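PDB 1VMB: small ribosomal subunit protein bS6 from Thermotoga maritima, which probably binds 16S ribosomal RNA together with protein bS18, as a structural component of the small ribosomal subunit. Local coordinates for residues 20-25 and 109-114; 24-29 and 76-81. One frame throughout, in Å; residues are numbered along the deposited sequence.

Interaction 1: residues 20-25 and 109-114; sequences IYESMF and FRRFDL. With EDO (1,2-ethanediol), chain C.
Glu22 holds CG between its backbone N and carbonyl carbon (chi1 69°), and Arg111, its partner across the contact, turns CD at chi2 (-69°) and then NE at chi3 (-58°). In the Glu22 conformer described here, one of two modelled, Arg111 NH1 donates to Glu22 OE1 at 2.7 Å in a salt bridge, reaching the carboxylate on its anti side and out of its plane, with the two flat groups nearly perpendicular. The same guanidinium grips Asp113 side-on, NE to OD1 and NH2 to OD2, each oxygen using its syn lone pair. These paired bonds hold the guanidinium plane in place, and Leu114 CD1 packs over its centre, 3.7 Å above the plane. An ethanediol, probably from the crystallisation liquor, has its O1 hydrogen-bonded to Asp113 OD1. Between the backbones, hydrogen bonds pair Glu22 with Phe109 both ways, and Arg111 N reaches Ile20 O at 2.7 Å. On the opposite face of the sheet Arg110, extended from CG to NE, passes Tyr21 at an angle, with CG over one face of the ring and CB 3.6 Å from Tyr21 CE2; its NE forms a salt bridge with Glu115. Ile20 CD1 packs against Leu114 CB at 3.9 Å. The contact thus joins strand 19-27 to the end of edge strand 103-110 and the first turn of helix 112-122, with Arg111 at the N-cap, while strand 73-85 flanks 19-27 on its other side.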
ATOM      1  N   ILE A  20      -1.363   8.616  10.290  1.00 22.20           N
ATOM      2  CA  ILE A  20      -2.034   7.488   9.670  1.00 21.59           C
ATOM      3  C   ILE A  20      -1.912   7.602   8.161  1.00 21.30           C
ATOM      4  O   ILE A  20      -2.196   8.655   7.609  1.00 23.10           O
ATOM      5  CB  ILE A  20      -3.569   7.453  10.086  1.00 21.23           C
ATOM      6  CG1 ILE A  20      -3.764   7.384  11.597  1.00 21.59           C
ATOM      7  CG2 ILE A  20      -4.326   6.305   9.415  1.00 23.20           C
ATOM      8  CD1 ILE A  20      -5.188   7.630  12.059  1.00 23.40           C
ATOM      9  N   TYR A  21      -1.519   6.511   7.515  1.00 22.47           N
ATOM     10  CA  TYR A  21      -1.356   6.451   6.059  1.00 22.33           C
ATOM     11  C   TYR A  21      -2.103   5.342   5.404  1.00 22.95           C
ATOM     12  O   TYR A  21      -2.419   4.351   6.048  1.00 23.41           O
ATOM     13  CB  TYR A  21       0.130   6.226   5.769  1.00 22.93           C
ATOM     14  CG  TYR A  21       0.960   7.394   6.218  1.00 23.08           C
ATOM     15  CD1 TYR A  21       1.466   7.453   7.533  1.00 24.72           C
ATOM     16  CD2 TYR A  21       1.238   8.439   5.372  1.00 24.89           C
ATOM     17  CE1 TYR A  21       2.223   8.531   7.970  1.00 24.21           C
ATOM     18  CE2 TYR A  21       1.977   9.515   5.806  1.00 26.49           C
ATOM     19  CZ  TYR A  21       2.470   9.570   7.102  1.00 25.12           C
ATOM     20  OH  TYR A  21       3.209  10.682   7.527  1.00 28.44           O
ATOM     21  N   GLU A  22      -2.476   5.566   4.137  1.00 21.03           N
ATOM     22  CA  GLU A  22      -2.888   4.473   3.242  1.00 22.39           C
ATOM     23  C   GLU A  22      -1.880   4.356   2.139  1.00 23.38           C
ATOM     24  O   GLU A  22      -1.364   5.350   1.637  1.00 22.73           O
ATOM     25  CB  GLU A  22      -4.306   4.645   2.714  0.50 22.08           C
ATOM     26  CG  GLU A  22      -4.436   5.782   1.753  0.50 19.96           C
ATOM     27  CD  GLU A  22      -5.775   5.871   1.082  0.50 20.80           C
ATOM     28  OE1 GLU A  22      -6.839   5.546   1.682  0.50 19.25           O
ATOM     29  OE2 GLU A  22      -5.741   6.276  -0.088  0.50 19.04           O
ATOM     30  N   SER A  23      -1.623   3.114   1.736  1.00 22.44           N
ATOM     31  CA  SER A  23      -0.841   2.866   0.525  1.00 23.61           C
ATOM     32  C   SER A  23      -1.516   1.816  -0.285  1.00 23.97           C
ATOM     33  O   SER A  23      -1.729   0.692   0.201  1.00 25.03           O
ATOM     34  CB  SER A  23       0.597   2.408   0.851  1.00 23.46           C
ATOM     35  OG  SER A  23       1.405   2.446  -0.321  1.00 24.45           O
ATOM     36  N   MET A  24      -1.890   2.183  -1.516  1.00 23.89           N
ATOM     37  CA  MET A  24      -2.567   1.277  -2.448  1.00 23.85           C
ATOM     38  C   MET A  24      -1.537   0.931  -3.478  1.00 23.83           C
ATOM     39  O   MET A  24      -0.864   1.837  -4.026  1.00 24.02           O
ATOM     40  CB  MET A  24      -3.778   1.936  -3.128  0.50 23.92           C
ATOM     41  CG  MET A  24      -4.556   0.990  -4.060  0.50 23.18           C
ATOM     42  SD  MET A  24      -5.802   1.814  -5.063  0.50 24.45           S
ATOM     43  CE  MET A  24      -4.824   2.012  -6.532  0.50 25.83           C
ATOM     44  N   PHE A  25      -1.402  -0.357  -3.773  1.00 23.54           N
ATOM     45  CA  PHE A  25      -0.503  -0.784  -4.831  1.00 23.05           C
ATOM     46  C   PHE A  25      -1.173  -1.838  -5.725  1.00 22.86           C
ATOM     47  O   PHE A  25      -1.989  -2.622  -5.219  1.00 23.83           O
ATOM     48  CB  PHE A  25       0.825  -1.281  -4.276  1.00 23.41           C
ATOM     49  CG  PHE A  25       0.710  -2.427  -3.284  1.00 23.46           C
ATOM     50  CD1 PHE A  25       0.408  -2.218  -1.928  1.00 22.88           C
ATOM     51  CD2 PHE A  25       0.944  -3.717  -3.683  1.00 24.96           C
ATOM     52  CE1 PHE A  25       0.320  -3.258  -1.085  1.00 23.11           C
ATOM     53  CE2 PHE A  25       0.842  -4.772  -2.817  1.00 25.51           C
ATOM     54  CZ  PHE A  25       0.535  -4.547  -1.503  1.00 24.64           C
ATOM     55  N   PHE A 109      -0.835   7.962   0.740  1.00 21.79           N
ATOM     56  CA  PHE A 109      -1.442   9.192   1.245  1.00 21.58           C
ATOM     57  C   PHE A 109      -1.553   9.209   2.743  1.00 21.90           C
ATOM     58  O   PHE A 109      -2.048   8.233   3.360  1.00 21.93           O
ATOM     59  CB  PHE A 109      -2.873   9.405   0.703  1.00 21.77           C
ATOM     60  CG  PHE A 109      -2.985   9.418  -0.807  1.00 20.13           C
ATOM     61  CD1 PHE A 109      -2.665  10.574  -1.520  1.00 21.64           C
ATOM     62  CD2 PHE A 109      -3.491   8.346  -1.496  1.00 25.55           C
ATOM     63  CE1 PHE A 109      -2.815  10.602  -2.926  1.00 26.66           C
ATOM     64  CE2 PHE A 109      -3.648   8.378  -2.894  1.00 23.63           C
ATOM     65  CZ  PHE A 109      -3.259   9.493  -3.579  1.00 21.80           C
ATOM     66  N   ARG A 110      -1.250  10.362   3.308  1.00 20.98           N
ATOM     67  CA  ARG A 110      -1.591  10.588   4.715  1.00 20.06           C
ATOM     68  C   ARG A 110      -3.096  10.825   4.891  1.00 20.61           C
ATOM     69  O   ARG A 110      -3.716  11.639   4.187  1.00 20.10           O
ATOM     70  CB  ARG A 110      -0.820  11.733   5.319  1.00 21.53           C
ATOM     71  CG  ARG A 110      -1.013  11.837   6.826  1.00 20.92           C
ATOM     72  CD  ARG A 110      -0.004  12.768   7.430  1.00 22.42           C
ATOM     73  NE  ARG A 110      -0.392  13.212   8.756  1.00 21.99           N
ATOM     74  CZ  ARG A 110       0.132  14.265   9.341  1.00 21.69           C
ATOM     75  NH1 ARG A 110       1.056  14.998   8.736  1.00 23.90           N
ATOM     76  NH2 ARG A 110      -0.309  14.650  10.542  1.00 23.44           N
ATOM     77  N   ARG A 111      -3.678  10.058   5.797  1.00 19.18           N
ATOM     78  CA  ARG A 111      -5.111  10.099   6.018  1.00 19.53           C
ATOM     79  C   ARG A 111      -5.452  11.043   7.161  1.00 19.28           C
ATOM     80  O   ARG A 111      -5.807  10.622   8.272  1.00 20.33           O
ATOM     81  CB  ARG A 111      -5.643   8.699   6.276  1.00 18.49           C
ATOM     82  CG  ARG A 111      -5.617   7.797   5.000  1.00 21.69           C
ATOM     83  CD  ARG A 111      -6.633   8.232   3.922  1.00 23.81           C
ATOM     84  NE  ARG A 111      -7.996   8.223   4.442  1.00 23.63           N
ATOM     85  CZ  ARG A 111      -8.867   7.204   4.359  1.00 26.50           C
ATOM     86  NH1 ARG A 111      -8.605   6.102   3.660  1.00 24.80           N
ATOM     87  NH2 ARG A 111     -10.061   7.334   4.908  1.00 25.84           N
ATOM     88  N   PHE A 112      -5.376  12.346   6.880  1.00 18.90           N
ATOM     89  CA  PHE A 112      -5.749  13.354   7.847  1.00 19.32           C
ATOM     90  C   PHE A 112      -7.169  13.147   8.384  1.00 19.07           C
ATOM     91  O   PHE A 112      -7.453  13.471   9.514  1.00 18.93           O
ATOM     92  CB  PHE A 112      -5.600  14.772   7.271  1.00 19.76           C
ATOM     93  CG  PHE A 112      -4.179  15.149   6.915  1.00 21.61           C
ATOM     94  CD1 PHE A 112      -3.334  15.730   7.870  1.00 22.34           C
ATOM     95  CD2 PHE A 112      -3.705  14.953   5.620  1.00 21.98           C
ATOM     96  CE1 PHE A 112      -2.018  16.037   7.537  1.00 21.69           C
ATOM     97  CE2 PHE A 112      -2.401  15.295   5.263  1.00 23.23           C
ATOM     98  CZ  PHE A 112      -1.551  15.835   6.236  1.00 21.55           C
ATOM     99  N   ASP A 113      -8.086  12.694   7.529  1.00 19.67           N
ATOM    100  CA  ASP A 113      -9.458  12.471   7.945  1.00 19.40           C
ATOM    101  C   ASP A 113      -9.549  11.425   9.076  1.00 19.12           C
ATOM    102  O   ASP A 113     -10.316  11.573  10.008  1.00 19.48           O
ATOM    103  CB  ASP A 113     -10.292  12.047   6.718  1.00 20.36           C
ATOM    104  CG  ASP A 113      -9.872  10.733   6.132  1.00 18.65           C
ATOM    105  OD1 ASP A 113      -8.700  10.543   5.745  1.00 18.28           O
ATOM    106  OD2 ASP A 113     -10.680   9.765   6.104  1.00 21.28           O
ATOM    107  N   LEU A 114      -8.748  10.365   8.949  1.00 19.51           N
ATOM    108  CA  LEU A 114      -8.706   9.308   9.983  1.00 20.02           C
ATOM    109  C   LEU A 114      -8.056   9.792  11.285  1.00 19.91           C
ATOM    110  O   LEU A 114      -8.476   9.425  12.375  1.00 18.91           O
ATOM    111  CB  LEU A 114      -8.034   8.044   9.434  1.00 19.62           C
ATOM    112  CG  LEU A 114      -8.777   7.406   8.296  1.00 22.44           C
ATOM    113  CD1 LEU A 114      -8.050   6.157   7.867  1.00 20.52           C
ATOM    114  CD2 LEU A 114     -10.175   7.118   8.604  1.00 21.04           C
TER
HETATM  115  C1  EDO C 130      -7.934  12.234   2.387  1.00 29.94           C
HETATM  116  O1  EDO C 130      -8.231  10.922   2.839  1.00 28.08           O
HETATM  117  C2  EDO C 130      -6.658  12.788   3.051  1.00 28.94           C
HETATM  118  O2  EDO C 130      -6.869  13.119   4.443  1.00 23.80           O

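Interaction 2: residues 24-29 and 76-81; sequences MFIIAP and GDYTVI
Met24 to Ile27 run antiparallel to Asp77 to Val80, the strand axes 156° apart, with paired backbone bonds at Phe25-Thr79 and Ile27-Asp77. On the face carrying Met24, Ile26, Tyr78 and Val80, Ile26 and Tyr78 lie side by side, and Ile26 CD1 sits over one face of the phenol ring, 3.7 Å from its centroid, in a CH-pi contact. Met24 approaches the same ring differently: in one of the two conformers modelled for Met24, SD stands at the edge, 4.8 Å from the centroid, a Met-aromatic contact, and CE comes within 3.6 Å of Tyr78 CE2. Arg64 adds a cation-pi contact to Tyr78. An alanine in place of Tyr78 would probably leave Ile26 CD1 without the ring face it packs on, and the Arg64 cation without its aromatic partner. On the reverse face Thr79 CB lies over one face of the Phe25 ring, toward the rim, and Ile81 CD1 meets the ring edge, 3.7 Å from Phe25 CE1. A water stitches the strands there, donating to Phe25 O and to Asp77 O at 2.7 Å and accepting from Thr79 OG1. The carboxylate of Asp77 forms salt bridges with Arg36 and Arg60. Ile26 CG2 lies 3.7 Å from Gly76 CA, where a side chain would clash with it. Val40 and Val43 of helix 33-51 pack on the Phe25, Thr79 and Ile81 face, as expected for the ferredoxin-like (beta-alpha-beta-beta-alpha-beta) fold of bS6, in which two helices cover one face of a four-stranded antiparallel sheet.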
ATOM      1  N   MET A  24      -1.890   2.183  -1.516  1.00 23.89           N
ATOM      2  CA  MET A  24      -2.567   1.277  -2.448  1.00 23.85           C
ATOM      3  C   MET A  24      -1.537   0.931  -3.478  1.00 23.83           C
ATOM      4  O   MET A  24      -0.864   1.837  -4.026  1.00 24.02           O
ATOM      5  CB  MET A  24      -3.778   1.936  -3.128  0.50 23.92           C
ATOM      6  CG  MET A  24      -4.556   0.990  -4.060  0.50 23.18           C
ATOM      7  SD  MET A  24      -5.802   1.814  -5.063  0.50 24.45           S
ATOM      8  CE  MET A  24      -4.824   2.012  -6.532  0.50 25.83           C
ATOM      9  N   PHE A  25      -1.402  -0.357  -3.773  1.00 23.54           N
ATOM     10  CA  PHE A  25      -0.503  -0.784  -4.831  1.00 23.05           C
ATOM     11  C   PHE A  25      -1.173  -1.838  -5.725  1.00 22.86           C
ATOM     12  O   PHE A  25      -1.989  -2.622  -5.219  1.00 23.83           O
ATOM     13  CB  PHE A  25       0.825  -1.281  -4.276  1.00 23.41           C
ATOM     14  CG  PHE A  25       0.710  -2.427  -3.284  1.00 23.46           C
ATOM     15  CD1 PHE A  25       0.408  -2.218  -1.928  1.00 22.88           C
ATOM     16  CD2 PHE A  25       0.944  -3.717  -3.683  1.00 24.96           C
ATOM     17  CE1 PHE A  25       0.320  -3.258  -1.085  1.00 23.11           C
ATOM     18  CE2 PHE A  25       0.842  -4.772  -2.817  1.00 25.51           C
ATOM     19  CZ  PHE A  25       0.535  -4.547  -1.503  1.00 24.64           C
ATOM     20  N   ILE A  26      -0.833  -1.856  -7.026  1.00 23.10           N
ATOM     21  CA  ILE A  26      -1.491  -2.733  -7.994  1.00 24.01           C
ATOM     22  C   ILE A  26      -0.411  -3.606  -8.639  1.00 23.50           C
ATOM     23  O   ILE A  26       0.545  -3.093  -9.168  1.00 22.30           O
ATOM     24  CB  ILE A  26      -2.208  -1.878  -9.084  1.00 24.65           C
ATOM     25  CG1 ILE A  26      -3.195  -0.918  -8.419  1.00 24.65           C
ATOM     26  CG2 ILE A  26      -2.879  -2.723 -10.118  1.00 26.78           C
ATOM     27  CD1 ILE A  26      -3.863   0.053  -9.336  1.00 26.13           C
ATOM     28  N   ILE A  27      -0.590  -4.912  -8.590  1.00 22.14           N
ATOM     29  CA  ILE A  27       0.318  -5.874  -9.146  1.00 22.77           C
ATOM     30  C   ILE A  27      -0.198  -6.285 -10.518  1.00 21.96           C
ATOM     31  O   ILE A  27      -1.436  -6.506 -10.765  1.00 21.57           O
ATOM     32  CB  ILE A  27       0.480  -7.102  -8.189  1.00 21.18           C
ATOM     33  CG1 ILE A  27       0.939  -6.673  -6.764  1.00 23.08           C
ATOM     34  CG2 ILE A  27       1.408  -8.112  -8.823  1.00 21.54           C
ATOM     35  CD1 ILE A  27       0.863  -7.786  -5.706  1.00 25.23           C
ATOM     36  N   ALA A  28       0.756  -6.390 -11.431  1.00 23.71           N
ATOM     37  CA  ALA A  28       0.496  -6.807 -12.778  1.00 22.11           C
ATOM     38  C   ALA A  28      -0.232  -8.140 -12.815  1.00 22.41           C
ATOM     39  O   ALA A  28       0.070  -9.094 -12.043  1.00 23.76           O
ATOM     40  CB  ALA A  28       1.792  -6.923 -13.542  1.00 23.53           C
ATOM     41  N   PRO A  29      -1.153  -8.257 -13.752  1.00 23.16           N
ATOM     42  CA  PRO A  29      -1.971  -9.466 -13.813  1.00 22.38           C
ATOM     43  C   PRO A  29      -1.297 -10.718 -14.381  1.00 22.69           C
ATOM     44  O   PRO A  29      -1.877 -11.782 -14.302  1.00 22.95           O
ATOM     45  CB  PRO A  29      -3.154  -9.021 -14.674  1.00 23.28           C
ATOM     46  CG  PRO A  29      -2.511  -8.109 -15.643  1.00 22.56           C
ATOM     47  CD  PRO A  29      -1.539  -7.293 -14.806  1.00 22.57           C
ATOM     48  N   GLY A  76      -5.520  -5.196 -12.932  1.00 19.98           N
ATOM     49  CA  GLY A  76      -4.413  -5.464 -12.007  1.00 20.81           C
ATOM     50  C   GLY A  76      -4.967  -5.820 -10.646  1.00 22.35           C
ATOM     51  O   GLY A  76      -6.179  -5.700 -10.439  1.00 20.82           O
ATOM     52  N   ASP A  77      -4.083  -6.343  -9.776  1.00 22.00           N
ATOM     53  CA  ASP A  77      -4.533  -6.907  -8.489  1.00 22.80           C
ATOM     54  C   ASP A  77      -4.280  -5.839  -7.434  1.00 21.30           C
ATOM     55  O   ASP A  77      -3.136  -5.516  -7.168  1.00 24.05           O
ATOM     56  CB  ASP A  77      -3.767  -8.197  -8.213  1.00 22.17           C
ATOM     57  CG  ASP A  77      -4.214  -8.899  -6.970  1.00 27.10           C
ATOM     58  OD1 ASP A  77      -4.987  -8.323  -6.184  1.00 25.87           O
ATOM     59  OD2 ASP A  77      -3.893 -10.099  -6.736  1.00 25.22           O
ATOM     60  N   TYR A  78      -5.372  -5.333  -6.868  1.00 20.83           N
ATOM     61  CA  TYR A  78      -5.317  -4.201  -5.895  1.00 20.65           C
ATOM     62  C   TYR A  78      -5.186  -4.675  -4.457  1.00 22.06           C
ATOM     63  O   TYR A  78      -5.963  -5.579  -4.003  1.00 22.12           O
ATOM     64  CB  TYR A  78      -6.598  -3.374  -5.985  1.00 21.31           C
ATOM     65  CG  TYR A  78      -6.771  -2.406  -7.164  1.00 20.73           C
ATOM     66  CD1 TYR A  78      -6.877  -2.869  -8.462  1.00 21.45           C
ATOM     67  CD2 TYR A  78      -6.964  -1.051  -6.964  1.00 21.63           C
ATOM     68  CE1 TYR A  78      -7.155  -2.027  -9.494  1.00 20.53           C
ATOM     69  CE2 TYR A  78      -7.249  -0.168  -8.019  1.00 20.03           C
ATOM     70  CZ  TYR A  78      -7.301  -0.651  -9.287  1.00 20.72           C
ATOM     71  OH  TYR A  78      -7.637   0.142 -10.374  1.00 22.46           O
ATOM     72  N   THR A  79      -4.330  -3.960  -3.723  1.00 22.92           N
ATOM     73  CA  THR A  79      -4.235  -4.095  -2.296  1.00 22.59           C
ATOM     74  C   THR A  79      -4.123  -2.708  -1.706  1.00 23.38           C
ATOM     75  O   THR A  79      -3.454  -1.882  -2.294  1.00 22.36           O
ATOM     76  CB  THR A  79      -2.998  -4.876  -1.914  1.00 22.86           C
ATOM     77  OG1 THR A  79      -2.990  -6.149  -2.551  1.00 21.98           O
ATOM     78  CG2 THR A  79      -3.003  -5.155  -0.479  1.00 20.41           C
ATOM     79  N   VAL A  80      -4.785  -2.466  -0.558  1.00 22.50           N
ATOM     80  CA  VAL A  80      -4.541  -1.220   0.209  1.00 22.42           C
ATOM     81  C   VAL A  80      -4.092  -1.603   1.606  1.00 23.02           C
ATOM     82  O   VAL A  80      -4.704  -2.521   2.208  1.00 22.55           O
ATOM     83  CB  VAL A  80      -5.756  -0.365   0.318  1.00 23.83           C
ATOM     84  CG1 VAL A  80      -5.373   0.999   0.917  1.00 25.15           C
ATOM     85  CG2 VAL A  80      -6.426  -0.142  -1.042  1.00 28.77           C
ATOM     86  N   ILE A  81      -3.074  -0.938   2.142  1.00 23.48           N
ATOM     87  CA  ILE A  81      -2.591  -1.217   3.486  1.00 22.37           C
ATOM     88  C   ILE A  81      -2.726   0.079   4.253  1.00 23.69           C
ATOM     89  O   ILE A  81      -2.259   1.090   3.732  1.00 22.18           O
ATOM     90  CB  ILE A  81      -1.121  -1.681   3.494  1.00 22.93           C
ATOM     91  CG1 ILE A  81      -1.006  -3.022   2.786  1.00 23.13           C
ATOM     92  CG2 ILE A  81      -0.620  -1.808   4.900  1.00 25.47           C
ATOM     93  CD1 ILE A  81       0.443  -3.475   2.574  1.00 25.10           C
TER
HETATM   94  O   HOH W   1      -1.666  -5.577  -4.928  1.00 18.37           O

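Overall arrangement
Interactions 1 and 2 lie about 15 Å apart, centre to centre, on opposite sides of the chain's centre, and share Met24 and Phe25 of strand 19-27. That strand comes first in the chain; interaction 2 pairs it with strand 73-85, and interaction 1 with the much later strand 103-110, whose chain goes on into helix 112-122. Strand 19-27 therefore lies inside the sheet, in the order 54-66, 73-85, 19-27, 103-110, and brings together parts far apart in sequence. The two contacts meet directly where Ser23 O and Ile81 N are 2.9 Å apart, a probable hydrogen bond that continues the pairing of 19-27 with 73-85 past interaction 2 into the residues used by interaction 1.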